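Long-range contact in protein (alpha-2u-globulin) (Rattus norvegicus, PDB 2A2U), which probably carries small hydrophobic ligands in the barrel of its lipocalin fold, and is known in complex with a hyaline droplet inducer: residues L112-H123 with L135-S146. Residues are numbered along the deposited sequence; the frame is centred on the assembly and turned at random.
Sequences LKTDYDRYVMFH and LMVLYGRTKDLS
F122 and Y139 meet rim to rim on the face of the sheet that also carries V120 and V137. The planes stand at 62°, neither ring over the face of the other; F122 CE2 is 3.4 Å from Y139 CD2. V120 CG1 reaches the edge of the Y139 ring and touches Y139 CB. F122 CB rests on V137 CG2.

The other face carries Y119, M121, L138, H123 and M136. M121 and L138 lie side by side, pointing the same way. L138 CD1 fits against both M121 CG and Y119 CB, 3.7 Å from each. CG of H123 is anti to the backbone N (chi1 175°), which swings the ring toward M136; its edge meets M136, with H123 CD2 3.4 Å from M136 CG. The M136 chain then bends and carries CE to L112 CD2.

Backbone bonds pair V120 with Y139 and F122 with V137, the hydrogen-bonded pairs of an antiparallel hairpin. At its open end R141 N donates to R118 O. The R141 side chain, bent at chi2 and chi3, runs along the backbone of D117 to Y116, and its NH1 gives a 2.8 Å bond to Y116 O, tilted 26° from the carbonyl plane. R141 NH2 bonds to N35 O. A leucine at R141 would probably leave Y116 O and N35 O without these donors and hold the turn less firmly.

The hairpin 119-128/131-140 belongs to the lipocalin barrel. Strand 106-114 flanks its first strand, strand 36-44 its second. The face of V120, F122, V137 and Y139 turns into the barrel and probably lines the ligand cavity, as in other lipocalins. Helix 147-158 packs on the outer face, where F153 and L156 touch M121. S146 OG, at its N-cap, accepts from D148 N.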
ATOM      1  N   LEU A 112      -8.781   7.831  22.746  1.00 28.50           N
ATOM      2  CA  LEU A 112      -9.722   8.014  23.831  1.00 28.50           C
ATOM      3  C   LEU A 112      -9.236   8.942  24.935  1.00 28.50           C
ATOM      4  O   LEU A 112      -9.946   9.877  25.307  1.00 28.50           O
ATOM      5  CB  LEU A 112     -10.088   6.652  24.414  1.00 23.84           C
ATOM      6  CG  LEU A 112     -11.536   6.449  24.831  1.00 23.84           C
ATOM      7  CD1 LEU A 112     -12.439   6.734  23.651  1.00 23.84           C
ATOM      8  CD2 LEU A 112     -11.731   5.027  25.312  1.00 23.84           C
ATOM      9  N   LYS A 113      -8.041   8.680  25.462  1.00 32.21           N
ATOM     10  CA  LYS A 113      -7.476   9.492  26.539  1.00 32.21           C
ATOM     11  C   LYS A 113      -5.955   9.371  26.582  1.00 32.21           C
ATOM     12  O   LYS A 113      -5.412   8.293  26.374  1.00 32.21           O
ATOM     13  CB  LYS A 113      -8.086   9.076  27.885  1.00 72.04           C
ATOM     14  CG  LYS A 113      -7.672   9.939  29.065  1.00 72.04           C
ATOM     15  CD  LYS A 113      -8.413   9.542  30.338  1.00 72.04           C
ATOM     16  CE  LYS A 113      -9.850  10.054  30.346  1.00 72.04           C
ATOM     17  NZ  LYS A 113      -9.931  11.545  30.466  1.00 72.04           N
ATOM     18  N   THR A 114      -5.274  10.482  26.833  1.00 32.80           N
ATOM     19  CA  THR A 114      -3.818  10.480  26.907  1.00 32.80           C
ATOM     20  C   THR A 114      -3.324  11.624  27.783  1.00 32.80           C
ATOM     21  O   THR A 114      -3.983  12.655  27.890  1.00 32.80           O
ATOM     22  CB  THR A 114      -3.174  10.618  25.503  1.00 21.77           C
ATOM     23  OG1 THR A 114      -1.771  10.340  25.581  1.00 21.77           O
ATOM     24  CG2 THR A 114      -3.341  12.025  24.966  1.00 21.77           C
ATOM     25  N   ASP A 115      -2.207  11.400  28.466  1.00 28.14           N
ATOM     26  CA  ASP A 115      -1.595  12.421  29.302  1.00 28.14           C
ATOM     27  C   ASP A 115      -0.234  12.729  28.679  1.00 28.14           C
ATOM     28  O   ASP A 115       0.567  13.474  29.221  1.00 28.14           O
ATOM     29  CB  ASP A 115      -1.494  11.944  30.755  1.00 41.19           C
ATOM     30  CG  ASP A 115      -0.287  11.081  31.026  1.00 41.19           C
ATOM     31  OD1 ASP A 115       0.142  10.335  30.128  1.00 41.19           O
ATOM     32  OD2 ASP A 115       0.223  11.141  32.164  1.00 41.19           O
ATOM     33  N   TYR A 116      -0.009  12.107  27.525  1.00 25.85           N
ATOM     34  CA  TYR A 116       1.185  12.239  26.697  1.00 25.85           C
ATOM     35  C   TYR A 116       2.470  11.515  27.082  1.00 25.85           C
ATOM     36  O   TYR A 116       3.041  10.788  26.265  1.00 25.85           O
ATOM     37  CB  TYR A 116       1.478  13.705  26.391  1.00 30.85           C
ATOM     38  CG  TYR A 116       0.382  14.400  25.622  1.00 30.85           C
ATOM     39  CD1 TYR A 116       0.136  14.102  24.283  1.00 30.85           C
ATOM     40  CD2 TYR A 116      -0.407  15.365  26.234  1.00 30.85           C
ATOM     41  CE1 TYR A 116      -0.866  14.766  23.578  1.00 30.85           C
ATOM     42  CE2 TYR A 116      -1.399  16.021  25.544  1.00 30.85           C
ATOM     43  CZ  TYR A 116      -1.627  15.722  24.228  1.00 30.85           C
ATOM     44  OH  TYR A 116      -2.598  16.425  23.584  1.00 30.85           O
ATOM     45  N   ASP A 117       2.942  11.708  28.308  1.00 33.65           N
ATOM     46  CA  ASP A 117       4.190  11.062  28.722  1.00 33.65           C
ATOM     47  C   ASP A 117       4.071   9.838  29.603  1.00 33.65           C
ATOM     48  O   ASP A 117       5.058   9.375  30.172  1.00 33.65           O
ATOM     49  CB  ASP A 117       5.181  12.068  29.317  1.00 79.95           C
ATOM     50  CG  ASP A 117       4.526  13.044  30.249  1.00 79.95           C
ATOM     51  OD1 ASP A 117       3.820  12.604  31.182  1.00 79.95           O
ATOM     52  OD2 ASP A 117       4.714  14.261  30.051  1.00 79.95           O
ATOM     53  N   ARG A 118       2.868   9.298  29.704  1.00 26.74           N
ATOM     54  CA  ARG A 118       2.676   8.102  30.495  1.00 26.74           C
ATOM     55  C   ARG A 118       1.833   7.074  29.773  1.00 26.74           C
ATOM     56  O   ARG A 118       2.311   5.985  29.454  1.00 26.74           O
ATOM     57  CB  ARG A 118       2.034   8.422  31.838  1.00 48.96           C
ATOM     58  CG  ARG A 118       3.008   8.856  32.898  1.00 48.96           C
ATOM     59  CD  ARG A 118       2.385   8.731  34.269  1.00 48.96           C
ATOM     60  NE  ARG A 118       1.183   9.553  34.407  1.00 48.96           N
ATOM     61  CZ  ARG A 118       0.167   9.262  35.213  1.00 48.96           C
ATOM     62  NH1 ARG A 118       0.200   8.164  35.960  1.00 48.96           N
ATOM     63  NH2 ARG A 118      -0.888  10.066  35.265  1.00 48.96           N
ATOM     64  N   TYR A 119       0.587   7.439  29.485  1.00 19.50           N
ATOM     65  CA  TYR A 119      -0.337   6.527  28.835  1.00 19.50           C
ATOM     66  C   TYR A 119      -1.102   7.100  27.638  1.00 19.50           C
ATOM     67  O   TYR A 119      -1.108   8.308  27.384  1.00 19.50           O
ATOM     68  CB  TYR A 119      -1.345   6.009  29.870  1.00 35.43           C
ATOM     69  CG  TYR A 119      -2.313   7.073  30.353  1.00 35.43           C
ATOM     70  CD1 TYR A 119      -1.946   7.982  31.339  1.00 35.43           C
ATOM     71  CD2 TYR A 119      -3.581   7.198  29.783  1.00 35.43           C
ATOM     72  CE1 TYR A 119      -2.820   8.994  31.744  1.00 35.43           C
ATOM     73  CE2 TYR A 119      -4.458   8.203  30.178  1.00 35.43           C
ATOM     74  CZ  TYR A 119      -4.074   9.101  31.153  1.00 35.43           C
ATOM     75  OH  TYR A 119      -4.926  10.119  31.523  1.00 35.43           O
ATOM     76  N   VAL A 120      -1.724   6.187  26.899  1.00 21.42           N
ATOM     77  CA  VAL A 120      -2.570   6.516  25.760  1.00 21.42           C
ATOM     78  C   VAL A 120      -3.539   5.361  25.586  1.00 21.42           C
ATOM     79  O   VAL A 120      -3.143   4.200  25.557  1.00 21.42           O
ATOM     80  CB  VAL A 120      -1.790   6.797  24.446  1.00 18.16           C
ATOM     81  CG1 VAL A 120      -1.085   5.552  23.929  1.00 18.16           C
ATOM     82  CG2 VAL A 120      -2.744   7.338  23.404  1.00 18.16           C
ATOM     83  N   MET A 121      -4.823   5.686  25.604  1.00 22.45           N
ATOM     84  CA  MET A 121      -5.872   4.692  25.458  1.00 22.45           C
ATOM     85  C   MET A 121      -6.515   4.869  24.086  1.00 22.45           C
ATOM     86  O   MET A 121      -6.956   5.964  23.722  1.00 22.45           O
ATOM     87  CB  MET A 121      -6.916   4.859  26.569  1.00 31.24           C
ATOM     88  CG  MET A 121      -6.311   4.983  27.960  1.00 31.24           C
ATOM     89  SD  MET A 121      -7.515   5.135  29.271  1.00 31.24           S
ATOM     90  CE  MET A 121      -6.507   4.788  30.687  1.00 31.24           C
ATOM     91  N   PHE A 122      -6.490   3.803  23.295  1.00 15.85           N
ATOM     92  CA  PHE A 122      -7.079   3.831  21.967  1.00 15.85           C
ATOM     93  C   PHE A 122      -8.336   2.985  21.996  1.00 15.85           C
ATOM     94  O   PHE A 122      -8.427   2.018  22.744  1.00 15.85           O
ATOM     95  CB  PHE A 122      -6.128   3.224  20.936  1.00 12.74           C
ATOM     96  CG  PHE A 122      -4.935   4.075  20.602  1.00 12.74           C
ATOM     97  CD1 PHE A 122      -5.022   5.050  19.623  1.00 12.74           C
ATOM     98  CD2 PHE A 122      -3.702   3.839  21.203  1.00 12.74           C
ATOM     99  CE1 PHE A 122      -3.906   5.768  19.241  1.00 12.74           C
ATOM    100  CE2 PHE A 122      -2.582   4.553  20.829  1.00 12.74           C
ATOM    101  CZ  PHE A 122      -2.682   5.518  19.846  1.00 12.74           C
ATOM    102  N   HIS A 123      -9.310   3.361  21.180  1.00 18.86           N
ATOM    103  CA  HIS A 123     -10.551   2.611  21.063  1.00 18.86           C
ATOM    104  C   HIS A 123     -10.704   2.281  19.583  1.00 18.86           C
ATOM    105  O   HIS A 123     -10.737   3.174  18.738  1.00 18.86           O
ATOM    106  CB  HIS A 123     -11.738   3.432  21.544  1.00 28.28           C
ATOM    107  CG  HIS A 123     -13.051   2.750  21.327  1.00 28.28           C
ATOM    108  ND1 HIS A 123     -13.942   3.150  20.363  1.00 28.28           N
ATOM    109  CD2 HIS A 123     -13.589   1.653  21.912  1.00 28.28           C
ATOM    110  CE1 HIS A 123     -14.976   2.328  20.351  1.00 28.28           C
ATOM    111  NE2 HIS A 123     -14.783   1.407  21.286  1.00 28.28           N
ATOM    112  N   LEU A 135     -12.338  -3.024  20.335  1.00 19.21           N
ATOM    113  CA  LEU A 135     -11.030  -3.332  20.889  1.00 19.21           C
ATOM    114  C   LEU A 135     -10.526  -2.085  21.601  1.00 19.21           C
ATOM    115  O   LEU A 135     -10.632  -0.991  21.067  1.00 19.21           O
ATOM    116  CB  LEU A 135     -10.043  -3.689  19.787  1.00 21.49           C
ATOM    117  CG  LEU A 135      -8.646  -3.915  20.350  1.00 21.49           C
ATOM    118  CD1 LEU A 135      -8.602  -5.246  21.049  1.00 21.49           C
ATOM    119  CD2 LEU A 135      -7.643  -3.902  19.247  1.00 21.49           C
ATOM    120  N   MET A 136     -10.002  -2.244  22.811  1.00 20.90           N
ATOM    121  CA  MET A 136      -9.469  -1.113  23.557  1.00 20.90           C
ATOM    122  C   MET A 136      -8.094  -1.444  24.082  1.00 20.90           C
ATOM    123  O   MET A 136      -7.867  -2.529  24.597  1.00 20.90           O
ATOM    124  CB  MET A 136     -10.411  -0.705  24.683  1.00 27.96           C
ATOM    125  CG  MET A 136     -11.483   0.220  24.193  1.00 27.96           C
ATOM    126  SD  MET A 136     -12.590   0.757  25.453  1.00 27.96           S
ATOM    127  CE  MET A 136     -11.584   1.905  26.323  1.00 27.96           C
ATOM    128  N   VAL A 137      -7.153  -0.532  23.895  1.00 18.57           N
ATOM    129  CA  VAL A 137      -5.796  -0.773  24.359  1.00 18.57           C
ATOM    130  C   VAL A 137      -5.223   0.378  25.158  1.00 18.57           C
ATOM    131  O   VAL A 137      -5.581   1.545  24.952  1.00 18.57           O
ATOM    132  CB  VAL A 137      -4.836  -1.075  23.187  1.00 19.48           C
ATOM    133  CG1 VAL A 137      -5.168  -2.401  22.563  1.00 19.48           C
ATOM    134  CG2 VAL A 137      -4.942   0.003  22.143  1.00 19.48           C
ATOM    135  N   LEU A 138      -4.351   0.018  26.097  1.00 17.40           N
ATOM    136  CA  LEU A 138      -3.660   0.978  26.939  1.00 17.40           C
ATOM    137  C   LEU A 138      -2.178   0.818  26.651  1.00 17.40           C
ATOM    138  O   LEU A 138      -1.654  -0.289  26.733  1.00 17.40           O
ATOM    139  CB  LEU A 138      -3.933   0.701  28.421  1.00  9.55           C
ATOM    140  CG  LEU A 138      -3.137   1.505  29.451  1.00  9.55           C
ATOM    141  CD1 LEU A 138      -3.436   2.974  29.281  1.00  9.55           C
ATOM    142  CD2 LEU A 138      -3.497   1.056  30.851  1.00  9.55           C
ATOM    143  N   TYR A 139      -1.536   1.903  26.226  1.00 23.10           N
ATOM    144  CA  TYR A 139      -0.101   1.901  25.949  1.00 23.10           C
ATOM    145  C   TYR A 139       0.573   2.784  26.972  1.00 23.10           C
ATOM    146  O   TYR A 139       0.019   3.810  27.374  1.00 23.10           O
ATOM    147  CB  TYR A 139       0.203   2.470  24.565  1.00 23.52           C
ATOM    148  CG  TYR A 139      -0.250   1.599  23.437  1.00 23.52           C
ATOM    149  CD1 TYR A 139      -0.247   0.220  23.567  1.00 23.52           C
ATOM    150  CD2 TYR A 139      -0.689   2.153  22.240  1.00 23.52           C
ATOM    151  CE1 TYR A 139      -0.668  -0.589  22.538  1.00 23.52           C
ATOM    152  CE2 TYR A 139      -1.114   1.352  21.202  1.00 23.52           C
ATOM    153  CZ  TYR A 139      -1.101  -0.016  21.360  1.00 23.52           C
ATOM    154  OH  TYR A 139      -1.523  -0.836  20.346  1.00 23.52           O
ATOM    155  N   GLY A 140       1.769   2.387  27.386  1.00 22.22           N
ATOM    156  CA  GLY A 140       2.505   3.174  28.351  1.00 22.22           C
ATOM    157  C   GLY A 140       3.864   3.458  27.777  1.00 22.22           C
ATOM    158  O   GLY A 140       4.323   2.692  26.939  1.00 22.22           O
ATOM    159  N   ARG A 141       4.491   4.560  28.181  1.00 28.91           N
ATOM    160  CA  ARG A 141       5.829   4.889  27.683  1.00 28.91           C
ATOM    161  C   ARG A 141       6.862   4.016  28.402  1.00 28.91           C
ATOM    162  O   ARG A 141       8.029   3.947  28.006  1.00 28.91           O
ATOM    163  CB  ARG A 141       6.140   6.365  27.898  1.00 27.25           C
ATOM    164  CG  ARG A 141       5.037   7.264  27.424  1.00 27.25           C
ATOM    165  CD  ARG A 141       5.565   8.517  26.781  1.00 27.25           C
ATOM    166  NE  ARG A 141       6.069   8.276  25.438  1.00 27.25           N
ATOM    167  CZ  ARG A 141       5.851   9.084  24.403  1.00 27.25           C
ATOM    168  NH1 ARG A 141       5.131  10.190  24.544  1.00 27.25           N
ATOM    169  NH2 ARG A 141       6.378   8.793  23.222  1.00 27.25           N
ATOM    170  N   THR A 142       6.388   3.325  29.437  1.00 27.06           N
ATOM    171  CA  THR A 142       7.186   2.422  30.258  1.00 27.06           C
ATOM    172  C   THR A 142       6.667   1.001  30.108  1.00 27.06           C
ATOM    173  O   THR A 142       5.515   0.809  29.733  1.00 27.06           O
ATOM    174  CB  THR A 142       7.111   2.832  31.738  1.00 30.11           C
ATOM    175  OG1 THR A 142       5.755   3.125  32.099  1.00 30.11           O
ATOM    176  CG2 THR A 142       7.948   4.059  31.974  1.00 30.11           C
ATOM    177  N   LYS A 143       7.512   0.016  30.410  1.00 26.69           N
ATOM    178  CA  LYS A 143       7.140  -1.393  30.295  1.00 26.69           C
ATOM    179  C   LYS A 143       5.905  -1.769  31.100  1.00 26.69           C
ATOM    180  O   LYS A 143       5.243  -2.756  30.804  1.00 26.69           O
ATOM    181  CB  LYS A 143       8.315  -2.303  30.650  1.00 86.48           C
ATOM    182  CG  LYS A 143       9.192  -2.648  29.459  1.00 86.48           C
ATOM    183  CD  LYS A 143      10.417  -3.440  29.884  1.00 86.48           C
ATOM    184  CE  LYS A 143      11.261  -3.852  28.684  1.00 86.48           C
ATOM    185  NZ  LYS A 143      12.618  -4.337  29.082  1.00 86.48           N
ATOM    186  N   ASP A 144       5.591  -0.975  32.114  1.00 20.32           N
ATOM    187  CA  ASP A 144       4.405  -1.219  32.923  1.00 20.32           C
ATOM    188  C   ASP A 144       3.874   0.123  33.419  1.00 20.32           C
ATOM    189  O   ASP A 144       4.552   1.141  33.328  1.00 20.32           O
ATOM    190  CB  ASP A 144       4.702  -2.163  34.093  1.00 48.02           C
ATOM    191  CG  ASP A 144       3.432  -2.730  34.734  1.00 48.02           C
ATOM    192  OD1 ASP A 144       2.341  -2.590  34.153  1.00 48.02           O
ATOM    193  OD2 ASP A 144       3.521  -3.333  35.821  1.00 48.02           O
ATOM    194  N   LEU A 145       2.638   0.135  33.894  1.00 27.83           N
ATOM    195  CA  LEU A 145       2.042   1.365  34.369  1.00 27.83           C
ATOM    196  C   LEU A 145       1.415   1.233  35.734  1.00 27.83           C
ATOM    197  O   LEU A 145       1.179   0.130  36.229  1.00 27.83           O
ATOM    198  CB  LEU A 145       0.979   1.857  33.389  1.00 21.43           C
ATOM    199  CG  LEU A 145       1.409   2.480  32.071  1.00 21.43           C
ATOM    200  CD1 LEU A 145       0.176   2.600  31.207  1.00 21.43           C
ATOM    201  CD2 LEU A 145       2.050   3.835  32.293  1.00 21.43           C
ATOM    202  N   SER A 146       1.097   2.397  36.286  1.00 42.74           N
ATOM    203  CA  SER A 146       0.465   2.564  37.583  1.00 42.74           C
ATOM    204  C   SER A 146      -0.810   1.727  37.682  1.00 42.74           C
ATOM    205  O   SER A 146      -1.574   1.610  36.720  1.00 42.74           O
ATOM    206  CB  SER A 146       0.156   4.055  37.763  1.00 66.17           C
ATOM    207  OG  SER A 146      -0.740   4.316  38.823  1.00 66.17           O
TER